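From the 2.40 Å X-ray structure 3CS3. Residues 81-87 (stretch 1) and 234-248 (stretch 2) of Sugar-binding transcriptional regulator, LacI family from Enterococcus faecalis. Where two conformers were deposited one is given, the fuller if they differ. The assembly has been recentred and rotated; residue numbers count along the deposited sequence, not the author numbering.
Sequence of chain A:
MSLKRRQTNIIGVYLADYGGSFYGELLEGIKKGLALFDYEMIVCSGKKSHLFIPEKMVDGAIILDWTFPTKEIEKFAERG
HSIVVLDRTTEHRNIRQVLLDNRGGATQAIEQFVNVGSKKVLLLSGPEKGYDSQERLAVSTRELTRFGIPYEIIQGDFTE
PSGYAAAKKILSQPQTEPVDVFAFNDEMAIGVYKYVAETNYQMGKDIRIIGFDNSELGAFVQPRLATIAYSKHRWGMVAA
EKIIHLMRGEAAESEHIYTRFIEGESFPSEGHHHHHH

Stretch 1 81-87: HSIVVLD
Stretch 2, residues 234-248: RWGMVAAEKIIHLMR

A short β-strand through V85 lies against helix 234-247, their axes 8.0 Å apart at closest and running nearly antiparallel, at 152°. Strand phi/psi values stay extended (V84 -110/122) until L86 turns to -115/5. Most helix residues lie near -65/-42, with bonds such as I243 N to A239 O at 3.1 Å; M247 relaxes to -82/-13 before R248 (-96/13) leaves helical phi/psi. In register, S82 CA lies 5.5 Å from M247 CA, and V84 CA lies 6.0 Å from I243 CA.

No hydrogen bond crosses; packing alone joins the two. Alternation points S82 and V84 toward the helix and I83 away; L86, just past the strand, also points toward it. At one end, S82 (chi1 m) sets OG 3.3 Å from M247 CA; that hydroxyl is hydrogen-bonded elsewhere in the structure. In the middle, hydrocarbon packs out of water: V84 (t) CG2 lies 3.9 Å from I243 CD1 and 4.4 Å from L246 CD2. I243 (t, p) starts sideways but brings CD1 to 3.3 Å from S82 O, and L246 (t, p) sets CD2 3.5 Å from I83 O, both van der Waals contacts against strand backbone. At the other end, also apolar, L86 (m, t) places CD2 3.8 Å from A239 CB and CD1 over one face of the W235 ring (chi1 t, chi2 11°), whose CZ2 lies 4.0 Å from L86 CB.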

# COMPACT_ATOMS: atom_id res chain seq x y z
N HIS A 81 18.99 19.93 8.83
CA HIS A 81 18.54 18.60 8.39
C HIS A 81 18.80 18.38 6.91
O HIS A 81 18.58 19.26 6.08
CB HIS A 81 17.05 18.40 8.67
CG HIS A 81 16.70 18.44 10.12
ND1 HIS A 81 16.29 19.59 10.76
CD2 HIS A 81 16.68 17.46 11.06
CE1 HIS A 81 16.04 19.32 12.03
NE2 HIS A 81 16.27 18.04 12.24
N SER A 82 19.27 17.18 6.58
CA SER A 82 19.52 16.78 5.20
C SER A 82 18.26 16.21 4.57
O SER A 82 17.53 15.47 5.22
CB SER A 82 20.65 15.76 5.15
OG SER A 82 21.87 16.38 5.47
N ILE A 83 18.02 16.54 3.30
CA ILE A 83 16.81 16.08 2.61
C ILE A 83 17.10 15.51 1.21
O ILE A 83 17.85 16.09 0.44
CB ILE A 83 15.74 17.21 2.52
CG1 ILE A 83 15.32 17.68 3.92
CG2 ILE A 83 14.49 16.72 1.79
CD1 ILE A 83 14.86 19.09 3.97
N VAL A 84 16.50 14.36 0.90
CA VAL A 84 16.47 13.86 -0.47
C VAL A 84 15.04 13.94 -1.02
O VAL A 84 14.11 13.40 -0.43
CB VAL A 84 17.06 12.43 -0.58
CG1 VAL A 84 16.92 11.89 -1.99
CG2 VAL A 84 18.53 12.44 -0.20
N VAL A 85 14.88 14.65 -2.13
CA VAL A 85 13.59 14.74 -2.80
C VAL A 85 13.50 13.75 -3.96
O VAL A 85 14.46 13.55 -4.70
CB VAL A 85 13.24 16.19 -3.26
CG1 VAL A 85 12.89 17.06 -2.07
CG2 VAL A 85 14.38 16.80 -4.05
N LEU A 86 12.33 13.13 -4.07
CA LEU A 86 12.08 12.12 -5.09
C LEU A 86 11.02 12.60 -6.06
O LEU A 86 10.60 11.87 -6.96
CB LEU A 86 11.61 10.82 -4.43
CG LEU A 86 12.39 10.15 -3.29
CD1 LEU A 86 11.83 8.75 -3.09
CD2 LEU A 86 13.89 10.07 -3.57
N ASP A 87 10.60 13.85 -5.89
CA ASP A 87 9.38 14.35 -6.52
C ASP A 87 9.50 15.71 -7.19
O ASP A 87 8.53 16.19 -7.79
CB ASP A 87 8.24 14.37 -5.49
CG ASP A 87 8.54 15.28 -4.29
OD1 ASP A 87 9.65 15.83 -4.17
OD2 ASP A 87 7.64 15.44 -3.44
N ARG A 234 15.67 -0.08 -6.24
CA ARG A 234 16.88 0.72 -6.44
C ARG A 234 16.64 2.20 -6.21
O ARG A 234 17.51 2.90 -5.70
CB ARG A 234 17.48 0.47 -7.82
CG ARG A 234 18.05 -0.92 -8.00
CD ARG A 234 18.74 -1.07 -9.34
NE ARG A 234 18.88 -2.46 -9.74
CZ ARG A 234 19.71 -2.89 -10.68
NH1 ARG A 234 20.49 -2.02 -11.33
NH2 ARG A 234 19.76 -4.18 -10.98
N TRP A 235 15.45 2.68 -6.59
CA TRP A 235 15.04 4.05 -6.32
C TRP A 235 15.16 4.33 -4.82
O TRP A 235 15.81 5.30 -4.42
CB TRP A 235 13.60 4.27 -6.82
CG TRP A 235 13.12 5.69 -6.88
CD1 TRP A 235 13.87 6.84 -6.75
CD2 TRP A 235 11.78 6.12 -7.15
NE1 TRP A 235 13.06 7.95 -6.90
CE2 TRP A 235 11.78 7.54 -7.14
CE3 TRP A 235 10.57 5.45 -7.38
CZ2 TRP A 235 10.61 8.29 -7.36
CZ3 TRP A 235 9.42 6.20 -7.59
CH2 TRP A 235 9.45 7.60 -7.58
N GLY A 236 14.60 3.44 -4.01
CA GLY A 236 14.75 3.48 -2.55
C GLY A 236 16.16 3.29 -2.01
O GLY A 236 16.55 3.96 -1.06
N MET A 237 16.92 2.38 -2.62
CA MET A 237 18.29 2.09 -2.22
C MET A 237 19.20 3.29 -2.44
O MET A 237 19.97 3.67 -1.55
CB MET A 237 18.83 0.88 -3.00
CG MET A 237 20.02 0.20 -2.34
SD MET A 237 19.58 -1.24 -1.34
CE MET A 237 19.77 -2.55 -2.55
N VAL A 238 19.10 3.89 -3.63
CA VAL A 238 19.87 5.08 -4.02
C VAL A 238 19.48 6.29 -3.17
O VAL A 238 20.34 7.10 -2.80
CB VAL A 238 19.75 5.38 -5.55
CG1 VAL A 238 20.36 6.71 -5.92
CG2 VAL A 238 20.42 4.29 -6.36
N ALA A 239 18.19 6.42 -2.86
CA ALA A 239 17.71 7.50 -1.98
C ALA A 239 18.28 7.38 -0.57
O ALA A 239 18.69 8.38 0.03
CB ALA A 239 16.20 7.55 -1.94
N ALA A 240 18.30 6.15 -0.06
CA ALA A 240 18.89 5.84 1.25
C ALA A 240 20.40 6.12 1.32
O ALA A 240 20.87 6.67 2.31
CB ALA A 240 18.60 4.40 1.63
N GLU A 241 21.14 5.76 0.28
CA GLU A 241 22.59 5.99 0.26
C GLU A 241 22.90 7.48 0.09
O GLU A 241 23.91 7.97 0.59
CB GLU A 241 23.29 5.13 -0.81
CG GLU A 241 23.75 5.85 -2.09
CD GLU A 241 24.43 4.94 -3.11
OE1 GLU A 241 24.24 3.70 -3.07
OE2 GLU A 241 25.17 5.47 -3.98
N LYS A 242 22.01 8.19 -0.61
CA LYS A 242 22.17 9.61 -0.85
C LYS A 242 21.95 10.43 0.40
O LYS A 242 22.63 11.43 0.59
CB LYS A 242 21.20 10.08 -1.93
CG LYS A 242 21.78 11.11 -2.88
CD LYS A 242 22.00 10.55 -4.27
CE LYS A 242 23.13 9.53 -4.33
NZ LYS A 242 23.78 9.50 -5.66
N ILE A 243 21.00 10.02 1.24
CA ILE A 243 20.71 10.74 2.48
C ILE A 243 21.82 10.55 3.53
O ILE A 243 22.18 11.49 4.24
CB ILE A 243 19.25 10.45 3.03
CG1 ILE A 243 18.86 11.41 4.14
CG2 ILE A 243 19.06 9.02 3.50
CD1 ILE A 243 18.32 12.69 3.64
N ILE A 244 22.38 9.34 3.59
CA ILE A 244 23.53 9.07 4.45
C ILE A 244 24.73 9.91 4.03
O ILE A 244 25.24 10.69 4.82
CB ILE A 244 23.90 7.56 4.47
CG1 ILE A 244 22.75 6.71 5.06
CG2 ILE A 244 25.22 7.32 5.23
CD1 ILE A 244 22.22 7.17 6.41
N HIS A 245 25.13 9.78 2.76
CA HIS A 245 26.27 10.51 2.20
C HIS A 245 26.12 12.02 2.36
O HIS A 245 27.07 12.70 2.72
CB HIS A 245 26.48 10.16 0.72
CG HIS A 245 27.16 8.84 0.50
ND1 HIS A 245 26.79 7.69 1.17
CD2 HIS A 245 28.17 8.48 -0.33
CE1 HIS A 245 27.55 6.68 0.77
NE2 HIS A 245 28.40 7.14 -0.14
N LEU A 246 24.91 12.52 2.14
CA LEU A 246 24.62 13.95 2.23
C LEU A 246 24.74 14.49 3.65
O LEU A 246 25.27 15.59 3.86
CB LEU A 246 23.22 14.26 1.65
CG LEU A 246 22.60 15.65 1.72
CD1 LEU A 246 23.41 16.67 0.95
CD2 LEU A 246 21.18 15.59 1.21
N MET A 247 24.28 13.72 4.64
CA MET A 247 24.32 14.17 6.02
C MET A 247 25.69 13.95 6.68
O MET A 247 25.96 14.50 7.74
CB MET A 247 23.16 13.59 6.85
CG MET A 247 23.39 12.28 7.58
SD MET A 247 21.83 11.60 8.22
CE MET A 247 20.80 13.06 8.29
N ARG A 248 26.53 13.17 6.01
CA ARG A 248 27.92 12.94 6.43
C ARG A 248 28.87 13.87 5.69
O ARG A 248 30.09 13.66 5.70
CB ARG A 248 28.33 11.48 6.18
CG ARG A 248 27.67 10.46 7.09
CD ARG A 248 28.43 9.13 7.09
NE ARG A 248 28.72 8.65 5.74
CZ ARG A 248 29.29 7.47 5.46
NH1 ARG A 248 29.51 7.13 4.19
NH2 ARG A 248 29.63 6.64 6.44